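Local atomic coordinates of phosphonopyruvate hydrolase (Variovorax sp., PDB entry 2HJP), a protein that hydrolyses the phosphorus-carbon bond of phosphonopyruvate to give pyruvate and phosphate, using a divalent metal such as magnesium, cobalt or manganese. Residues V27-L30 against A31-G35; N88-N91 against V92-V96; E127-I131 against E132-G136; S187-T191 against P192-L196. All coordinates share one frame; numbering follows the deposited sequence.

Contact 1: residues V27-L30 against A31-G35; sequences VAKL and AEQAG. With XYS (alpha-D-xylopyranose), chain B.
Residues Val27 to Ala34 are one regular run of alpha-helix: Ala31, Glu32, Gln33 and Ala34 each give their backbone N-H to the carbonyl four residues back, as in Gln33 N to Lys29 O at 3.0 Å (163° at the hydrogen). Gly35 ends the helix at positive phi (105°), its N reaching Glu32 O at 3.0 Å and, weakly, Ala31 O, a Schellman motif. On the outer surface the Gln33 side chain crosses that of Lys29 at a slant, NE2 3.8 Å from CE and 3.9 Å from CG; the ammonium goes on to the Leu275 carbonyl. Glu32 leaves the helix fully extended, with CG anti to the backbone N (chi1 179°), and this reach carries OE2 to the xylose, whose O1 donates to it at 2.9 Å. Ser75 OG bonds to the same carboxylate oxygen. With an alanine here, both the sugar O1 and the serine hydroxyl would probably lose their common partner. In the chain, helix 25-34 links strands 17-21 and 38-41 as the first beta-alpha-beta crossover of the barrel: Ala28 and Ala31 rest on Ile39, Leu30 meets Leu275 of helix 269-275, and Phe250 of the second subunit packs against Val27, Leu30, Ala31 and Ala34.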
loop_
_atom_site.group_PDB
_atom_site.type_symbol
_atom_site.label_atom_id
_atom_site.label_comp_id
_atom_site.label_asym_id
_atom_site.label_seq_id
_atom_site.Cartn_x
_atom_site.Cartn_y
_atom_site.Cartn_z
ATOM N N VAL A 27 10.088 -12.500 -12.270
ATOM C CA VAL A 27 11.408 -13.092 -12.100
ATOM C C VAL A 27 11.284 -14.357 -11.219
ATOM O O VAL A 27 11.956 -15.367 -11.472
ATOM C CB VAL A 27 12.352 -12.073 -11.398
ATOM C CG1 VAL A 27 13.587 -12.799 -10.865
ATOM C CG2 VAL A 27 12.697 -10.895 -12.427
ATOM N N ALA A 28 10.434 -14.312 -10.188
ATOM C CA ALA A 28 10.266 -15.525 -9.324
ATOM C C ALA A 28 9.717 -16.659 -10.172
ATOM O O ALA A 28 10.111 -17.843 -10.028
ATOM C CB ALA A 28 9.328 -15.212 -8.130
ATOM N N LYS A 29 8.742 -16.335 -11.039
ATOM C CA LYS A 29 8.201 -17.364 -11.930
ATOM C C LYS A 29 9.307 -17.933 -12.835
ATOM O O LYS A 29 9.364 -19.166 -13.069
ATOM C CB LYS A 29 7.044 -16.791 -12.757
ATOM C CG LYS A 29 6.332 -17.798 -13.703
ATOM C CD LYS A 29 5.026 -17.135 -14.238
ATOM C CE LYS A 29 4.105 -18.119 -14.944
ATOM N NZ LYS A 29 2.854 -17.430 -15.415
ATOM N N LEU A 30 10.218 -17.087 -13.329
ATOM C CA LEU A 30 11.255 -17.646 -14.178
ATOM C C LEU A 30 12.178 -18.559 -13.379
ATOM O O LEU A 30 12.630 -19.575 -13.915
ATOM C CB LEU A 30 12.040 -16.546 -14.881
ATOM C CG LEU A 30 11.181 -15.762 -15.896
ATOM C CD1 LEU A 30 11.874 -14.451 -16.273
ATOM C CD2 LEU A 30 10.914 -16.629 -17.152
ATOM N N ALA A 31 12.484 -18.184 -12.135
ATOM C CA ALA A 31 13.354 -19.033 -11.283
ATOM C C ALA A 31 12.680 -20.379 -11.088
ATOM O O ALA A 31 13.366 -21.438 -11.187
ATOM C CB ALA A 31 13.594 -18.380 -9.877
ATOM N N GLU A 32 11.357 -20.369 -10.840
ATOM C CA GLU A 32 10.653 -21.631 -10.654
ATOM C C GLU A 32 10.793 -22.490 -11.895
ATOM O O GLU A 32 11.079 -23.697 -11.821
ATOM C CB GLU A 32 9.157 -21.435 -10.350
ATOM C CG GLU A 32 8.502 -22.791 -10.194
ATOM C CD GLU A 32 7.058 -22.745 -9.691
ATOM O OE1 GLU A 32 6.564 -21.730 -9.227
ATOM O OE2 GLU A 32 6.399 -23.788 -9.740
ATOM N N GLN A 33 10.564 -21.865 -13.045
ATOM C CA GLN A 33 10.619 -22.548 -14.319
ATOM C C GLN A 33 12.017 -23.050 -14.642
ATOM O O GLN A 33 12.144 -24.111 -15.277
ATOM C CB GLN A 33 10.067 -21.638 -15.445
ATOM C CG GLN A 33 8.533 -21.489 -15.296
ATOM C CD GLN A 33 7.912 -20.700 -16.451
ATOM O OE1 GLN A 33 8.629 -20.178 -17.291
ATOM N NE2 GLN A 33 6.558 -20.584 -16.461
ATOM N N ALA A 34 13.040 -22.324 -14.212
ATOM C CA ALA A 34 14.450 -22.750 -14.451
ATOM C C ALA A 34 14.790 -23.977 -13.564
ATOM O O ALA A 34 15.753 -24.657 -13.825
ATOM C CB ALA A 34 15.410 -21.618 -14.180
ATOM N N GLY A 35 13.975 -24.251 -12.538
ATOM C CA GLY A 35 14.190 -25.418 -11.714
ATOM C C GLY A 35 14.780 -25.166 -10.348
ATOM O O GLY A 35 15.206 -26.124 -9.717
HETATM C C1 XYS B . 3.301 -23.818 -11.875
HETATM C C2 XYS B . 1.762 -23.649 -12.021
HETATM C C3 XYS B . 1.115 -23.894 -10.621
HETATM C C4 XYS B . 1.529 -25.275 -10.001
HETATM C C5 XYS B . 2.998 -25.694 -10.215
HETATM O O1 XYS B . 3.962 -22.862 -11.010
HETATM O O2 XYS B . 1.474 -22.313 -12.439
HETATM O O3 XYS B . -0.332 -23.767 -10.700
HETATM O O4 XYS B . 1.079 -25.524 -8.651
HETATM O O5 XYS B . 3.634 -25.157 -11.467
#

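Contact 2: residues N88-N91 against V92-V96; sequences NAVN and VHYVV
Asn88 is the N-cap of helix 89-102, the crossover helix between barrel strands 78-81 and 106-110, and its carbonyl receives Val92 N at 3.0 Å in a nearly straight bond (167°). The side chain does the capping: OD1 accepts Asn91 N at 3.2 Å, with the donor almost in line with the amide C=O, and Val90 N weakly at 2.8 Å. The next rungs follow: His93 N to Ala89 O at 3.0 Å and, two residues later, Val95 N to Asn91 O at 2.8 Å. Val90 and Tyr94 point the same way, side by side. The valine's CG1, anti to its own nitrogen (chi1 174°), meets the tyrosine in the ring plane, 3.7 Å from CE2, while the neighbouring edge carbon CD2 sits 3.1 Å from Val90 O. Replacing Tyr94 with a serine would probably leave Val90 CG1 without its flank and open a gap facing Met281 of the third subunit and Ile57 of the fourth. Because OD1 of Asn88 is taken by helix-start N-H groups and ND2 donates to Lys116 O of the fourth subunit, the two ends of this amide are told apart, its rotation is held, and the cap is coupled to the tetramer interface.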
loop_
_atom_site.group_PDB
_atom_site.type_symbol
_atom_site.label_atom_id
_atom_site.label_comp_id
_atom_site.label_asym_id
_atom_site.label_seq_id
_atom_site.Cartn_x
_atom_site.Cartn_y
_atom_site.Cartn_z
ATOM N N ASN A 88 13.049 -4.556 17.532
ATOM C CA ASN A 88 13.537 -5.485 18.526
ATOM C C ASN A 88 12.634 -6.729 18.538
ATOM O O ASN A 88 11.766 -6.896 17.701
ATOM C CB ASN A 88 13.541 -4.813 19.917
ATOM C CG ASN A 88 12.156 -4.315 20.335
ATOM O OD1 ASN A 88 11.106 -4.776 19.825
ATOM N ND2 ASN A 88 12.140 -3.356 21.261
ATOM N N ALA A 89 12.796 -7.577 19.543
ATOM C CA ALA A 89 11.992 -8.811 19.621
ATOM C C ALA A 89 10.510 -8.540 19.616
ATOM O O ALA A 89 9.724 -9.371 19.144
ATOM C CB ALA A 89 12.380 -9.661 20.895
ATOM N N VAL A 90 10.086 -7.392 20.134
ATOM C CA VAL A 90 8.653 -7.123 20.124
ATOM C C VAL A 90 8.197 -6.917 18.653
ATOM O O VAL A 90 7.191 -7.478 18.255
ATOM C CB VAL A 90 8.317 -5.906 20.964
ATOM C CG1 VAL A 90 6.814 -5.565 20.818
ATOM C CG2 VAL A 90 8.675 -6.175 22.441
ATOM N N ASN A 91 8.948 -6.153 17.860
ATOM C CA ASN A 91 8.592 -5.942 16.456
ATOM C C ASN A 91 8.621 -7.311 15.777
ATOM O O ASN A 91 7.734 -7.613 15.023
ATOM C CB ASN A 91 9.605 -5.002 15.766
ATOM C CG ASN A 91 9.548 -3.617 16.324
ATOM O OD1 ASN A 91 8.608 -2.861 16.012
ATOM N ND2 ASN A 91 10.494 -3.264 17.175
ATOM N N VAL A 92 9.631 -8.137 16.074
ATOM C CA VAL A 92 9.724 -9.486 15.479
ATOM C C VAL A 92 8.445 -10.277 15.675
ATOM O O VAL A 92 7.870 -10.866 14.745
ATOM C CB VAL A 92 10.929 -10.274 16.047
ATOM C CG1 VAL A 92 10.897 -11.734 15.552
ATOM C CG2 VAL A 92 12.213 -9.605 15.627
ATOM N N HIS A 93 7.955 -10.252 16.891
ATOM C CA HIS A 93 6.689 -10.935 17.225
ATOM C C HIS A 93 5.501 -10.518 16.413
ATOM O O HIS A 93 4.643 -11.334 16.078
ATOM C CB HIS A 93 6.378 -10.681 18.706
ATOM C CG HIS A 93 5.317 -11.569 19.230
ATOM N ND1 HIS A 93 5.593 -12.792 19.796
ATOM C CD2 HIS A 93 3.981 -11.411 19.288
ATOM C CE1 HIS A 93 4.463 -13.339 20.190
ATOM N NE2 HIS A 93 3.472 -12.524 19.900
ATOM N N TYR A 94 5.448 -9.233 16.080
ATOM C CA TYR A 94 4.349 -8.693 15.308
ATOM C C TYR A 94 4.575 -8.851 13.806
ATOM O O TYR A 94 3.631 -8.968 13.049
ATOM C CB TYR A 94 4.112 -7.186 15.629
ATOM C CG TYR A 94 3.415 -6.971 16.976
ATOM C CD1 TYR A 94 2.019 -7.012 17.081
ATOM C CD2 TYR A 94 4.148 -6.774 18.124
ATOM C CE1 TYR A 94 1.362 -6.857 18.345
ATOM C CE2 TYR A 94 3.509 -6.612 19.404
ATOM C CZ TYR A 94 2.109 -6.655 19.500
ATOM O OH TYR A 94 1.478 -6.540 20.737
ATOM N N VAL A 95 5.825 -8.857 13.401
ATOM C CA VAL A 95 6.178 -8.935 12.019
ATOM C C VAL A 95 6.136 -10.353 11.430
ATOM O O VAL A 95 5.633 -10.528 10.369
ATOM C CB VAL A 95 7.619 -8.314 11.859
ATOM C CG1 VAL A 95 8.337 -8.944 10.775
ATOM C CG2 VAL A 95 7.476 -6.853 11.574
ATOM N N VAL A 96 6.626 -11.349 12.156
ATOM C CA VAL A 96 6.676 -12.736 11.643
ATOM C C VAL A 96 5.342 -13.332 11.166
ATOM O O VAL A 96 5.247 -13.857 10.046
ATOM C CB VAL A 96 7.464 -13.642 12.692
ATOM C CG1 VAL A 96 7.246 -15.144 12.384
ATOM C CG2 VAL A 96 9.004 -13.269 12.559
#

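Contact 3: residues E127-I131 against E132-G136; sequences ELVRI and EEFQG
Glu132 OE2 draws two N-H groups of the Arg130 guanidinium, NH2 at 3.0 Å and, weakly, NE at 3.3 Å, although the placing of NH2 is less sure. The carboxylate oxygen comes in at the guanidinium edge, near its plane, and the two planar groups are turned 49° apart. Arg130 folds back to get there, its chain bent at chi2 and chi3, and one face of the guanidinium then settles over Glu133, whose CB is 3.6 Å from NH1. The salt bridge from Glu133 OE1 to Arg130 NH1 is long, 3.8 Å; the oxygen lies well off the guanidinium plane, so charge alone acts there. Val129 CG2 touches Phe134 CB at 3.8 Å, and the phenylalanine ring carries on to Tyr175. Arg130 occupies the N-cap position of helix 131-144, which follows the loop after strand 106-110, and its carbonyl accepts Phe134 N at 2.9 Å. NH1 also salt-bridges the C-terminal OXT of Lys290 in the third subunit. One guanidinium thus lies among three carboxylates, unequally: Glu132 at its edge, Glu133 by charge at longer range, and the Lys290 terminus; the helix start probably steadies the first two, and the network ties this turn to a neighbouring chain.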
loop_
_atom_site.group_PDB
_atom_site.type_symbol
_atom_site.label_atom_id
_atom_site.label_comp_id
_atom_site.label_asym_id
_atom_site.label_seq_id
_atom_site.Cartn_x
_atom_site.Cartn_y
_atom_site.Cartn_z
ATOM N N GLU A 127 29.110 -3.640 16.476
ATOM C CA GLU A 127 28.476 -3.855 15.179
ATOM C C GLU A 127 27.298 -4.827 15.187
ATOM O O GLU A 127 26.381 -4.701 14.362
ATOM C CB GLU A 127 29.523 -4.339 14.182
ATOM C CG GLU A 127 30.784 -3.475 14.183
ATOM C CD GLU A 127 31.281 -3.133 12.781
ATOM O OE1 GLU A 127 32.176 -3.844 12.240
ATOM O OE2 GLU A 127 30.762 -2.141 12.224
ATOM N N LEU A 128 27.341 -5.808 16.083
ATOM C CA LEU A 128 26.277 -6.789 16.216
ATOM C C LEU A 128 25.510 -6.609 17.541
ATOM O O LEU A 128 26.021 -6.028 18.494
ATOM C CB LEU A 128 26.867 -8.225 16.170
ATOM C CG LEU A 128 27.787 -8.657 15.028
ATOM C CD1 LEU A 128 27.767 -10.182 14.833
ATOM C CD2 LEU A 128 27.335 -8.035 13.789
ATOM N N VAL A 129 24.277 -7.115 17.623
ATOM C CA VAL A 129 23.553 -6.998 18.885
ATOM C C VAL A 129 24.117 -8.047 19.850
ATOM O O VAL A 129 24.855 -8.924 19.440
ATOM C CB VAL A 129 22.016 -7.217 18.696
ATOM C CG1 VAL A 129 21.453 -6.156 17.795
ATOM C CG2 VAL A 129 21.725 -8.618 18.107
ATOM N N ARG A 130 23.780 -7.932 21.131
ATOM C CA ARG A 130 24.233 -8.874 22.134
ATOM C C ARG A 130 23.621 -10.219 21.822
ATOM O O ARG A 130 22.481 -10.302 21.369
ATOM C CB ARG A 130 23.805 -8.424 23.559
ATOM C CG ARG A 130 24.594 -7.195 24.158
ATOM C CD ARG A 130 23.618 -6.269 24.885
ATOM N NE ARG A 130 22.804 -7.169 25.623
ATOM C CZ ARG A 130 21.498 -7.202 25.671
ATOM N NH1 ARG A 130 20.730 -6.337 25.037
ATOM N NH2 ARG A 130 21.005 -8.215 26.326
ATOM N N ILE A 131 24.393 -11.257 22.089
ATOM C CA ILE A 131 23.991 -12.636 21.842
ATOM C C ILE A 131 22.637 -12.937 22.483
ATOM O O ILE A 131 21.750 -13.454 21.812
ATOM C CB ILE A 131 25.073 -13.600 22.367
ATOM C CG1 ILE A 131 26.283 -13.537 21.436
ATOM C CG2 ILE A 131 24.492 -15.011 22.516
ATOM C CD1 ILE A 131 27.542 -14.209 21.974
ATOM N N GLU A 132 22.461 -12.577 23.753
ATOM C CA GLU A 132 21.192 -12.841 24.433
ATOM C C GLU A 132 20.069 -12.031 23.796
ATOM O O GLU A 132 18.935 -12.501 23.721
ATOM C CB GLU A 132 21.240 -12.476 25.939
ATOM C CG GLU A 132 22.552 -12.670 26.596
ATOM C CD GLU A 132 23.457 -11.471 26.328
ATOM O OE1 GLU A 132 24.548 -11.691 25.753
ATOM O OE2 GLU A 132 23.072 -10.308 26.692
ATOM N N GLU A 133 20.364 -10.813 23.362
ATOM C CA GLU A 133 19.287 -10.027 22.738
ATOM C C GLU A 133 18.857 -10.756 21.449
ATOM O O GLU A 133 17.652 -10.891 21.201
ATOM C CB GLU A 133 19.688 -8.581 22.377
ATOM C CG GLU A 133 18.524 -7.931 21.564
ATOM C CD GLU A 133 18.737 -6.437 21.116
ATOM O OE1 GLU A 133 19.843 -5.875 21.323
ATOM O OE2 GLU A 133 17.759 -5.843 20.550
ATOM N N PHE A 134 19.821 -11.250 20.646
ATOM C CA PHE A 134 19.373 -11.920 19.414
ATOM C C PHE A 134 18.644 -13.233 19.700
ATOM O O PHE A 134 17.693 -13.615 18.987
ATOM C CB PHE A 134 20.500 -12.168 18.431
ATOM C CG PHE A 134 19.995 -12.355 17.012
ATOM C CD1 PHE A 134 19.411 -11.253 16.298
ATOM C CD2 PHE A 134 20.109 -13.593 16.382
ATOM C CE1 PHE A 134 18.964 -11.406 14.971
ATOM C CE2 PHE A 134 19.667 -13.769 15.044
ATOM C CZ PHE A 134 19.090 -12.676 14.328
ATOM N N GLN A 135 19.094 -13.923 20.736
ATOM C CA GLN A 135 18.423 -15.141 21.154
ATOM C C GLN A 135 16.998 -14.792 21.443
ATOM O O GLN A 135 16.122 -15.565 21.064
ATOM C CB GLN A 135 19.077 -15.745 22.392
ATOM C CG GLN A 135 20.404 -16.499 22.097
ATOM C CD GLN A 135 20.903 -17.221 23.351
ATOM O OE1 GLN A 135 21.075 -18.464 23.391
ATOM N NE2 GLN A 135 21.125 -16.439 24.388
ATOM N N GLY A 136 16.752 -13.643 22.101
ATOM C CA GLY A 136 15.357 -13.230 22.360
ATOM C C GLY A 136 14.548 -13.021 21.054
ATOM O O GLY A 136 13.355 -13.353 20.935
HETATM O O HOH W 1 22.171 -5.712 21.926
#

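Contact 4: residues S187-T191 against P192-L196; sequences SRQKT and PDEIL. With PPR (phosphonopyruvate), chain G.
Glu194 stretches from the first turn of helix 193-201 back over the loop before it, and its atoms meet Ser187 and Gln189 in turn. The chain leaves the helix at CB; CG stands anti to the backbone N (chi1 168°), which sends the extended chain toward the serine and brings CD within 3.5 Å of Ser187 OG. At the tip, OE1 is modelled as accepting from Ser187 OG at 2.3 Å, a separation so short that its exact length is doubtful. The same OE1 lies 3.6 Å from Gln189 NE2. Gln189 and Glu194 cross at about a right angle, amide and carboxylate planes 45° apart, and Glu194 OE2 comes within 3.8 Å of Gln189 OE1. Ser187 OG has a second task: it accepts Gln189 N at 3.3 Å, closing an ST turn. That turn shapes the loop after strand 182-185, one of the beta-to-alpha loops bordering the active site of this PEP mutase family barrel, with His186 just ahead of it. Further along, a water donates to Thr191 O at 2.8 Å and accepts from Glu194 N, bridging loop and helix start. On the other side of the turn from the glutamate, Arg188 heads for the substrate. Its guanidinium meets the phosphonate with both terminal nitrogens, NH1 to phosphonopyruvate O3P at 2.8 Å, edge-on, and NH2 to O1P of the same ligand at 3.2 Å (160° at the hydrogen). Arg155 NH2 and His186 NE2 also bond to the ligand; Ser42 OG, Phe44 N and Trp40 NE1 hydrogen-bond to it too.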
loop_
_atom_site.group_PDB
_atom_site.type_symbol
_atom_site.label_atom_id
_atom_site.label_comp_id
_atom_site.label_asym_id
_atom_site.label_seq_id
_atom_site.Cartn_x
_atom_site.Cartn_y
_atom_site.Cartn_z
ATOM N N SER A 187 29.763 -14.261 4.476
ATOM C CA SER A 187 31.136 -13.811 4.219
ATOM C C SER A 187 31.188 -12.963 2.930
ATOM O O SER A 187 30.486 -13.266 1.970
ATOM C CB SER A 187 32.091 -15.013 4.061
ATOM O OG SER A 187 33.409 -14.574 3.729
ATOM N N ARG A 188 32.002 -11.907 2.947
ATOM C CA ARG A 188 32.172 -11.022 1.795
ATOM C C ARG A 188 33.542 -11.229 1.158
ATOM O O ARG A 188 33.922 -10.451 0.263
ATOM C CB ARG A 188 32.138 -9.548 2.200
ATOM C CG ARG A 188 30.914 -9.084 2.873
ATOM C CD ARG A 188 29.793 -8.839 1.923
ATOM N NE ARG A 188 28.650 -8.442 2.731
ATOM C CZ ARG A 188 27.392 -8.530 2.328
ATOM N NH1 ARG A 188 27.106 -8.998 1.108
ATOM N NH2 ARG A 188 26.429 -8.172 3.167
ATOM N N GLN A 189 34.308 -12.215 1.657
ATOM C CA GLN A 189 35.655 -12.525 1.112
ATOM C C GLN A 189 35.495 -12.974 -0.318
ATOM O O GLN A 189 34.469 -13.552 -0.653
ATOM C CB GLN A 189 36.294 -13.688 1.866
ATOM C CG GLN A 189 37.533 -13.341 2.649
ATOM C CD GLN A 189 37.282 -12.280 3.686
ATOM O OE1 GLN A 189 38.123 -12.040 4.559
ATOM N NE2 GLN A 189 36.118 -11.630 3.606
ATOM N N LYS A 190 36.537 -12.795 -1.137
ATOM C CA LYS A 190 36.467 -13.200 -2.540
ATOM C C LYS A 190 36.864 -14.639 -2.769
ATOM O O LYS A 190 36.828 -15.129 -3.917
ATOM C CB LYS A 190 37.292 -12.252 -3.420
ATOM C CG LYS A 190 36.781 -10.824 -3.391
ATOM C CD LYS A 190 35.286 -10.830 -3.717
ATOM C CE LYS A 190 35.030 -11.453 -5.136
ATOM N NZ LYS A 190 33.610 -11.430 -5.627
ATOM N N THR A 191 37.264 -15.310 -1.685
ATOM C CA THR A 191 37.580 -16.761 -1.707
ATOM C C THR A 191 36.796 -17.406 -0.557
ATOM O O THR A 191 36.513 -16.774 0.466
ATOM C CB THR A 191 39.057 -17.128 -1.470
ATOM O OG1 THR A 191 39.441 -16.658 -0.180
ATOM C CG2 THR A 191 39.937 -16.581 -2.596
ATOM N N PRO A 192 36.474 -18.692 -0.712
ATOM C CA PRO A 192 35.705 -19.386 0.316
ATOM C C PRO A 192 36.391 -19.885 1.567
ATOM O O PRO A 192 35.730 -20.501 2.388
ATOM C CB PRO A 192 35.020 -20.527 -0.458
ATOM C CG PRO A 192 35.973 -20.838 -1.590
ATOM C CD PRO A 192 36.705 -19.516 -1.914
ATOM N N ASP A 193 37.680 -19.583 1.752
ATOM C CA ASP A 193 38.416 -20.080 2.924
ATOM C C ASP A 193 37.784 -19.860 4.314
ATOM O O ASP A 193 37.711 -20.777 5.117
ATOM C CB ASP A 193 39.802 -19.496 2.937
ATOM C CG ASP A 193 40.535 -19.721 1.659
ATOM O OD1 ASP A 193 41.708 -19.360 1.633
ATOM O OD2 ASP A 193 39.942 -20.239 0.681
ATOM N N GLU A 194 37.359 -18.639 4.585
ATOM C CA GLU A 194 36.739 -18.243 5.839
ATOM C C GLU A 194 35.437 -19.043 6.048
ATOM O O GLU A 194 35.238 -19.631 7.090
ATOM C CB GLU A 194 36.535 -16.733 5.754
ATOM C CG GLU A 194 35.679 -16.112 6.767
ATOM C CD GLU A 194 35.493 -14.634 6.522
ATOM O OE1 GLU A 194 34.691 -14.208 5.648
ATOM O OE2 GLU A 194 36.168 -13.884 7.233
ATOM N N ILE A 195 34.587 -19.088 5.022
ATOM C CA ILE A 195 33.375 -19.870 5.062
ATOM C C ILE A 195 33.689 -21.367 5.215
ATOM O O ILE A 195 33.138 -22.026 6.084
ATOM C CB ILE A 195 32.504 -19.621 3.760
ATOM C CG1 ILE A 195 31.865 -18.238 3.884
ATOM C CG2 ILE A 195 31.394 -20.689 3.578
ATOM C CD1 ILE A 195 32.355 -17.407 2.833
ATOM N N LEU A 196 34.562 -21.923 4.397
ATOM C CA LEU A 196 34.861 -23.355 4.563
ATOM C C LEU A 196 35.425 -23.702 5.955
ATOM O O LEU A 196 35.090 -24.760 6.511
ATOM C CB LEU A 196 35.814 -23.811 3.464
ATOM C CG LEU A 196 35.296 -23.730 2.045
ATOM C CD1 LEU A 196 36.432 -24.085 1.042
ATOM C CD2 LEU A 196 34.142 -24.746 1.943
HETATM C C1 PPR G . 20.053 -9.937 0.315
HETATM O O1 PPR G . 20.046 -10.574 -0.817
HETATM O "O2'" PPR G . 19.363 -8.988 0.572
HETATM C C2 PPR G . 21.004 -10.500 1.329
HETATM C C3 PPR G . 22.209 -11.104 1.114
HETATM O O2 PPR G . 20.573 -10.349 2.581
HETATM P P PPR G . 23.501 -9.778 0.970
HETATM O O1P PPR G . 23.502 -9.100 2.368
HETATM O O2P PPR G . 23.039 -8.848 -0.184
HETATM O O3P PPR G . 24.747 -10.499 0.748
HETATM O O HOH W 2 37.988 -16.380 2.785
#

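In the fold
From the N terminus the four contacts follow one another in series, each within one continuous run of chain, so none closes a long loop and none nests in or crosses another. Contact 1 lies in the helix between the first two barrel strands, contact 2 begins the helix after the third, contact 3 the helix after the fourth, and contact 4 the helix after the sixth. Contacts 2 and 3, centres about 14 Å apart, touch where Ala89 CB meets Gly136 O at 3.8 Å, joining adjacent helices on a side that also faces the third subunit. Contact 1 sits across the chain's centre from both, against the second subunit; contact 4 reaches the substrate.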